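Local coordinates for precorrin-6A reductase (Rhodobacter capsulatus, PDB 4X7G), which catalyses the NADPH-dependent reduction of the precorrin-6A macrocycle, a step in the biosynthesis of cobalamin, at residues H148-P158 against L164-R173. Numbering follows the deposited sequence.
Sequences HHYLLRLVDPP and LPDARAVIAR. With 3Y8 (3-[(1R,2S,3S,7S,11S,16S,17R,18R,19R)-2,7,12,18-tetrakis(2-hydroxy-2-oxoethyl)-3,13-bis(3-hydroxy-3-oxopropyl)-1,2,5,7,11,17-hexamethyl-17-(3-oxidanyl-3-oxidanylidene-prop-1-enyl)-3,6,8,10,15,16,18,19,21,24-decahydrocorrin-8-yl]propanoic acid), chain C.
Strands 149-154 and 167-171 are parallel neighbours at one edge of the second Rossmann-type sheet of this two-domain reductase, 167-171 outermost, and the residues at and just after their C-terminal ends reach the bound tetrapyrrole. Six backbone hydrogen bonds join them, from Tyr150 N to Asp166 O at one end to Ala172 N to Leu154 O at the other. Before the first of these, His149 ND1 donates to Asp166 OD1 (2.7 Å); the acceptor lies close to the ring plane, while the nitrogen stands above the carboxylate plane. NE2 of the same ring is hydrogen-bonded to Glu188 OE2, and Glu188 OE1 forms a salt bridge with Arg168 NE. On one sheet face Leu164 CD1 touches both Tyr150 CD2 (3.8 Å) and Leu152 CD2, and Ala169 CB meets Leu154 CD1; Ile171 CD1 packs against Leu154 CB, Pro157 CA and Pro158 CD. The other face carries Leu151, Arg153, Arg168 and Val170, with Leu184 of helix 178-187 against all four. There Val170 CG2 lies 3.6 Å from Arg153 CB. CG of Arg153 lies anti to the backbone N (chi1 178°), and a bend at chi3 turns the guanidinium edge to a ligand carboxylate: NE bonds O34 (3.0 Å), NH1 adds weak bonds to O33 and O34, and NH2 pairs with Asp181. A leucine in place of Arg153 would probably leave that carboxylate and Asp181 without their cationic mate. Just beyond, Val155 N donates to O59 of a second ligand carboxylate (2.8 Å). Arg173 grips a third through NE to O23 and NH2 to O22; water 2 links NH2 to OD1 of Asp156, whose OD2 is held by Gly36 N. Val155 CG1 covers one face of the Arg173 guanidinium, 3.4 Å above its plane and over its centre.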
loop_
_atom_site.group_PDB
_atom_site.type_symbol
_atom_site.label_atom_id
_atom_site.label_comp_id
_atom_site.label_asym_id
_atom_site.label_seq_id
_atom_site.Cartn_x
_atom_site.Cartn_y
_atom_site.Cartn_z
ATOM N N HIS A 148 -23.048 -8.489 -9.229
ATOM C CA HIS A 148 -22.016 -8.274 -10.276
ATOM C C HIS A 148 -21.169 -9.523 -10.463
ATOM O O HIS A 148 -21.031 -10.307 -9.517
ATOM C CB HIS A 148 -21.159 -7.083 -9.880
ATOM C CG HIS A 148 -21.983 -5.851 -9.755
ATOM N ND1 HIS A 148 -22.683 -5.364 -10.815
ATOM C CD2 HIS A 148 -22.277 -5.072 -8.695
ATOM C CE1 HIS A 148 -23.368 -4.287 -10.411
ATOM N NE2 HIS A 148 -23.128 -4.071 -9.148
ATOM N N HIS A 149 -20.511 -9.539 -11.626
ATOM C CA HIS A 149 -19.326 -10.418 -11.730
ATOM C C HIS A 149 -18.096 -9.637 -11.233
ATOM O O HIS A 149 -17.914 -8.503 -11.719
ATOM C CB HIS A 149 -19.097 -10.851 -13.172
ATOM C CG HIS A 149 -17.755 -11.474 -13.371
ATOM N ND1 HIS A 149 -17.409 -12.670 -12.805
ATOM C CD2 HIS A 149 -16.654 -11.033 -14.003
ATOM C CE1 HIS A 149 -16.151 -12.908 -13.031
ATOM N NE2 HIS A 149 -15.672 -11.963 -13.779
ATOM N N TYR A 150 -17.343 -10.204 -10.370
ATOM C CA TYR A 150 -16.180 -9.602 -9.811
ATOM C C TYR A 150 -14.918 -10.324 -10.261
ATOM O O TYR A 150 -14.861 -11.580 -10.242
ATOM C CB TYR A 150 -16.223 -9.545 -8.312
ATOM C CG TYR A 150 -17.280 -8.631 -7.734
ATOM C CD1 TYR A 150 -17.120 -7.277 -7.854
ATOM C CD2 TYR A 150 -18.450 -9.106 -7.139
ATOM C CE1 TYR A 150 -18.092 -6.399 -7.326
ATOM C CE2 TYR A 150 -19.410 -8.269 -6.642
ATOM C CZ TYR A 150 -19.185 -6.921 -6.711
ATOM O OH TYR A 150 -20.099 -6.002 -6.167
ATOM N N LEU A 151 -13.916 -9.564 -10.619
ATOM C CA LEU A 151 -12.540 -10.042 -10.783
ATOM C C LEU A 151 -11.757 -9.671 -9.570
ATOM O O LEU A 151 -11.775 -8.441 -9.198
ATOM C CB LEU A 151 -11.935 -9.469 -12.038
ATOM C CG LEU A 151 -10.425 -9.780 -12.294
ATOM C CD1 LEU A 151 -10.239 -11.280 -12.556
ATOM C CD2 LEU A 151 -9.875 -8.986 -13.414
ATOM N N LEU A 152 -11.099 -10.556 -8.939
ATOM C CA LEU A 152 -10.288 -10.342 -7.754
ATOM C C LEU A 152 -8.837 -10.587 -8.090
ATOM O O LEU A 152 -8.523 -11.345 -9.046
ATOM C CB LEU A 152 -10.680 -11.314 -6.614
ATOM C CG LEU A 152 -12.141 -11.466 -6.385
ATOM C CD1 LEU A 152 -12.465 -12.463 -5.330
ATOM C CD2 LEU A 152 -12.794 -10.143 -6.084
ATOM N N ARG A 153 -7.922 -9.971 -7.385
ATOM C CA ARG A 153 -6.477 -10.205 -7.558
ATOM C C ARG A 153 -5.907 -10.348 -6.125
ATOM O O ARG A 153 -5.936 -9.388 -5.378
ATOM C CB ARG A 153 -5.817 -9.125 -8.384
ATOM C CG ARG A 153 -4.324 -9.341 -8.508
ATOM C CD ARG A 153 -3.748 -8.739 -9.785
ATOM N NE ARG A 153 -3.868 -7.307 -9.844
ATOM C CZ ARG A 153 -3.555 -6.546 -10.880
ATOM N NH1 ARG A 153 -3.695 -5.271 -10.840
ATOM N NH2 ARG A 153 -3.181 -7.140 -12.005
ATOM N N LEU A 154 -5.434 -11.516 -5.827
ATOM C CA LEU A 154 -5.057 -11.934 -4.494
ATOM C C LEU A 154 -3.617 -12.407 -4.488
ATOM O O LEU A 154 -3.183 -13.089 -5.401
ATOM C CB LEU A 154 -5.938 -13.111 -4.001
ATOM C CG LEU A 154 -7.426 -12.779 -3.998
ATOM C CD1 LEU A 154 -8.227 -14.052 -3.654
ATOM C CD2 LEU A 154 -7.828 -11.601 -3.171
ATOM N N VAL A 155 -2.837 -12.019 -3.458
ATOM C CA VAL A 155 -1.457 -12.489 -3.343
ATOM C C VAL A 155 -1.357 -14.016 -3.185
ATOM O O VAL A 155 -0.490 -14.642 -3.803
ATOM C CB VAL A 155 -0.695 -11.753 -2.228
ATOM C CG1 VAL A 155 0.733 -12.284 -2.082
ATOM C CG2 VAL A 155 -0.643 -10.266 -2.522
ATOM N N ASP A 156 -2.240 -14.508 -2.333
ATOM C CA ASP A 156 -2.233 -15.983 -1.979
ATOM C C ASP A 156 -3.523 -16.599 -2.403
ATOM O O ASP A 156 -4.569 -15.982 -2.381
ATOM C CB ASP A 156 -2.069 -16.156 -0.528
ATOM C CG ASP A 156 -0.693 -15.631 -0.048
ATOM O OD1 ASP A 156 0.299 -15.915 -0.639
ATOM O OD2 ASP A 156 -0.649 -14.951 0.944
ATOM N N PRO A 157 -3.498 -17.908 -2.716
ATOM C CA PRO A 157 -4.792 -18.539 -2.985
ATOM C C PRO A 157 -5.745 -18.475 -1.786
ATOM O O PRO A 157 -5.293 -18.638 -0.659
ATOM C CB PRO A 157 -4.436 -20.010 -3.344
ATOM C CG PRO A 157 -2.970 -20.028 -3.599
ATOM C CD PRO A 157 -2.367 -18.791 -2.950
ATOM N N PRO A 158 -7.044 -18.260 -1.992
ATOM C CA PRO A 158 -8.006 -18.259 -0.887
ATOM C C PRO A 158 -8.094 -19.636 -0.213
ATOM O O PRO A 158 -7.891 -20.624 -0.855
ATOM C CB PRO A 158 -9.333 -17.883 -1.544
ATOM C CG PRO A 158 -9.155 -18.075 -2.989
ATOM C CD PRO A 158 -7.681 -18.072 -3.294
ATOM N N LEU A 164 -18.513 -13.748 -2.392
ATOM C CA LEU A 164 -19.085 -13.102 -3.511
ATOM C C LEU A 164 -19.674 -14.130 -4.462
ATOM O O LEU A 164 -18.934 -15.118 -4.721
ATOM C CB LEU A 164 -18.046 -12.241 -4.232
ATOM C CG LEU A 164 -17.491 -11.050 -3.448
ATOM C CD1 LEU A 164 -16.369 -10.375 -4.222
ATOM C CD2 LEU A 164 -18.595 -10.058 -3.122
ATOM N N PRO A 165 -20.876 -14.170 -4.891
ATOM C CA PRO A 165 -21.361 -15.402 -5.571
ATOM C C PRO A 165 -20.809 -15.537 -6.958
ATOM O O PRO A 165 -20.949 -16.649 -7.515
ATOM C CB PRO A 165 -22.860 -15.258 -5.580
ATOM C CG PRO A 165 -23.112 -13.799 -5.345
ATOM C CD PRO A 165 -22.038 -13.336 -4.465
ATOM N N ASP A 166 -20.419 -14.466 -7.619
ATOM C CA ASP A 166 -19.882 -14.496 -9.008
ATOM C C ASP A 166 -18.524 -13.806 -9.031
ATOM O O ASP A 166 -18.469 -12.565 -9.116
ATOM C CB ASP A 166 -20.845 -13.890 -9.963
ATOM C CG ASP A 166 -20.381 -13.878 -11.429
ATOM O OD1 ASP A 166 -19.268 -14.288 -11.703
ATOM O OD2 ASP A 166 -21.184 -13.402 -12.266
ATOM N N ALA A 167 -17.484 -14.596 -8.860
ATOM C CA ALA A 167 -16.161 -14.024 -8.797
ATOM C C ALA A 167 -15.090 -15.015 -9.246
ATOM O O ALA A 167 -15.259 -16.221 -9.029
ATOM C CB ALA A 167 -15.886 -13.574 -7.399
ATOM N N ARG A 168 -14.069 -14.475 -9.881
ATOM C CA ARG A 168 -12.883 -15.232 -10.262
ATOM C C ARG A 168 -11.719 -14.519 -9.660
ATOM O O ARG A 168 -11.697 -13.251 -9.737
ATOM C CB ARG A 168 -12.751 -15.172 -11.815
ATOM C CG ARG A 168 -11.659 -15.980 -12.459
ATOM C CD ARG A 168 -11.658 -15.856 -13.875
ATOM N NE ARG A 168 -10.794 -14.877 -14.435
ATOM C CZ ARG A 168 -9.456 -14.972 -14.384
ATOM N NH1 ARG A 168 -8.833 -15.919 -13.670
ATOM N NH2 ARG A 168 -8.763 -14.034 -15.030
ATOM N N ALA A 169 -10.733 -15.239 -9.111
ATOM C CA ALA A 169 -9.495 -14.589 -8.650
ATOM C C ALA A 169 -8.297 -14.887 -9.511
ATOM O O ALA A 169 -8.030 -16.111 -9.777
ATOM C CB ALA A 169 -9.232 -14.968 -7.270
ATOM N N VAL A 170 -7.483 -13.904 -9.759
ATOM C CA VAL A 170 -6.110 -14.134 -10.241
ATOM C C VAL A 170 -5.198 -14.078 -9.057
ATOM O O VAL A 170 -5.385 -13.254 -8.162
ATOM C CB VAL A 170 -5.725 -13.133 -11.294
ATOM C CG1 VAL A 170 -6.646 -13.216 -12.494
ATOM C CG2 VAL A 170 -5.696 -11.759 -10.862
ATOM N N ILE A 171 -4.242 -14.979 -8.981
ATOM C CA ILE A 171 -3.294 -15.042 -7.861
ATOM C C ILE A 171 -1.993 -14.408 -8.340
ATOM O O ILE A 171 -1.315 -14.939 -9.231
ATOM C CB ILE A 171 -3.066 -16.478 -7.363
ATOM C CG1 ILE A 171 -4.390 -17.144 -7.106
ATOM C CG2 ILE A 171 -2.151 -16.466 -6.161
ATOM C CD1 ILE A 171 -5.335 -16.430 -6.154
ATOM N N ALA A 172 -1.679 -13.230 -7.848
ATOM C CA ALA A 172 -0.541 -12.426 -8.329
ATOM C C ALA A 172 -0.168 -11.397 -7.355
ATOM O O ALA A 172 -1.035 -10.925 -6.594
ATOM C CB ALA A 172 -0.855 -11.769 -9.654
ATOM N N ARG A 173 1.087 -10.982 -7.355
ATOM C CA ARG A 173 1.479 -9.826 -6.538
ATOM C C ARG A 173 2.209 -8.918 -7.517
ATOM O O ARG A 173 2.790 -9.336 -8.529
ATOM C CB ARG A 173 2.353 -10.229 -5.300
ATOM C CG ARG A 173 3.625 -10.815 -5.746
ATOM C CD ARG A 173 4.701 -11.137 -4.663
ATOM N NE ARG A 173 4.486 -11.513 -3.301
ATOM C CZ ARG A 173 4.206 -12.733 -2.810
ATOM N NH1 ARG A 173 3.857 -13.795 -3.544
ATOM N NH2 ARG A 173 4.139 -12.810 -1.521
HETATM C C48 3Y8 C . 2.472 -8.035 2.547
HETATM C C47 3Y8 C . 4.593 -8.198 0.154
HETATM C C43 3Y8 C . 7.345 -4.532 -4.005
HETATM C C42 3Y8 C . 5.822 -4.971 -4.100
HETATM C C41 3Y8 C . 5.101 -3.917 -3.281
HETATM C C38 3Y8 C . 2.296 -1.184 -3.217
HETATM C C37 3Y8 C . 2.723 -1.916 -4.429
HETATM C C36 3Y8 C . 3.004 -4.023 -5.760
HETATM C C35 3Y8 C . 0.072 -2.946 -5.539
HETATM C C32 3Y8 C . -4.101 -4.043 -7.754
HETATM C C31 3Y8 C . -3.912 -3.418 -6.307
HETATM C C2 3Y8 C . -3.337 -3.696 -2.902
HETATM C C1 3Y8 C . -2.486 -4.780 -2.150
HETATM C C4 3Y8 C . -1.104 -3.857 -3.752
HETATM C C5 3Y8 C . 0.071 -3.609 -4.353
HETATM C C7 3Y8 C . 2.643 -3.494 -4.335
HETATM C C8 3Y8 C . 3.589 -4.098 -3.352
HETATM C C6 3Y8 C . 1.385 -3.952 -3.865
HETATM C C3 3Y8 C . -2.521 -3.491 -4.191
HETATM C C11 3Y8 C . 2.628 -7.015 -1.107
HETATM C C12 3Y8 C . 3.164 -7.637 0.084
HETATM C C13 3Y8 C . 2.288 -7.639 1.079
HETATM C C14 3Y8 C . 1.055 -7.064 0.573
HETATM C C15 3Y8 C . -0.095 -6.913 1.317
HETATM C C16 3Y8 C . -1.278 -6.296 0.708
HETATM C C17 3Y8 C . -2.663 -6.358 1.292
HETATM C C18 3Y8 C . -3.490 -5.603 0.203
HETATM C C19 3Y8 C . -2.438 -4.738 -0.619
HETATM C C20 3Y8 C . -2.812 -6.188 -2.658
HETATM C C21 3Y8 C . 4.660 -9.683 -0.407
HETATM C C24 3Y8 C . 2.703 -7.922 -2.340
HETATM C C25 3Y8 C . -4.776 -4.147 -3.208
HETATM C C26 3Y8 C . -3.298 -2.361 -2.144
HETATM O O59 3Y8 C . -3.833 -10.545 -1.241
HETATM C C57 3Y8 C . -3.338 -10.069 -0.131
HETATM O O58 3Y8 C . -3.141 -10.692 0.945
HETATM C C56 3Y8 C . -3.147 -8.576 -0.127
HETATM C C55 3Y8 C . -3.136 -7.889 1.275
HETATM C C54 3Y8 C . -2.751 -5.729 2.662
HETATM C C60 3Y8 C . -4.602 -4.672 0.681
HETATM C C61 3Y8 C . -5.779 -5.293 1.278
HETATM O O62 3Y8 C . -6.558 -4.491 1.918
HETATM O O63 3Y8 C . -6.031 -6.521 1.136
HETATM N N24 3Y8 C . -1.156 -5.358 -0.247
HETATM N N23 3Y8 C . 1.272 -6.721 -0.728
HETATM C C49 3Y8 C . 2.784 -6.785 3.380
HETATM C C50 3Y8 C . 3.075 -6.999 4.829
HETATM O O51 3Y8 C . 2.974 -8.140 5.337
HETATM O O52 3Y8 C . 3.526 -5.956 5.429
HETATM O O23 3Y8 C . 5.602 -9.909 -1.194
HETATM O O22 3Y8 C . 3.810 -10.460 -0.044
HETATM C C10 3Y8 C . 3.368 -5.656 -1.328
HETATM C C9 3Y8 C . 2.895 -4.888 -2.514
HETATM N N22 3Y8 C . 1.538 -4.837 -2.857
HETATM O O44 3Y8 C . 7.681 -3.648 -4.805
HETATM O O45 3Y8 C . 8.027 -5.200 -3.345
HETATM O O39 3Y8 C . 2.929 -0.100 -3.015
HETATM O O40 3Y8 C . 1.306 -1.557 -2.592
HETATM N N21 3Y8 C . -1.141 -4.538 -2.657
HETATM C C27 3Y8 C . -3.976 -1.194 -2.919
HETATM O O28 3Y8 C . -5.198 -1.076 -2.758
HETATM O O29 3Y8 C . -3.307 -0.461 -3.640
HETATM C C30 3Y8 C . -2.885 -4.192 -5.539
HETATM O O34 3Y8 C . -4.555 -5.247 -7.739
HETATM O O33 3Y8 C . -3.920 -3.169 -8.601
HETATM O O HOH W 1 -20.797 -11.635 -7.062
HETATM O O HOH W 2 2.837 -15.267 -0.313
#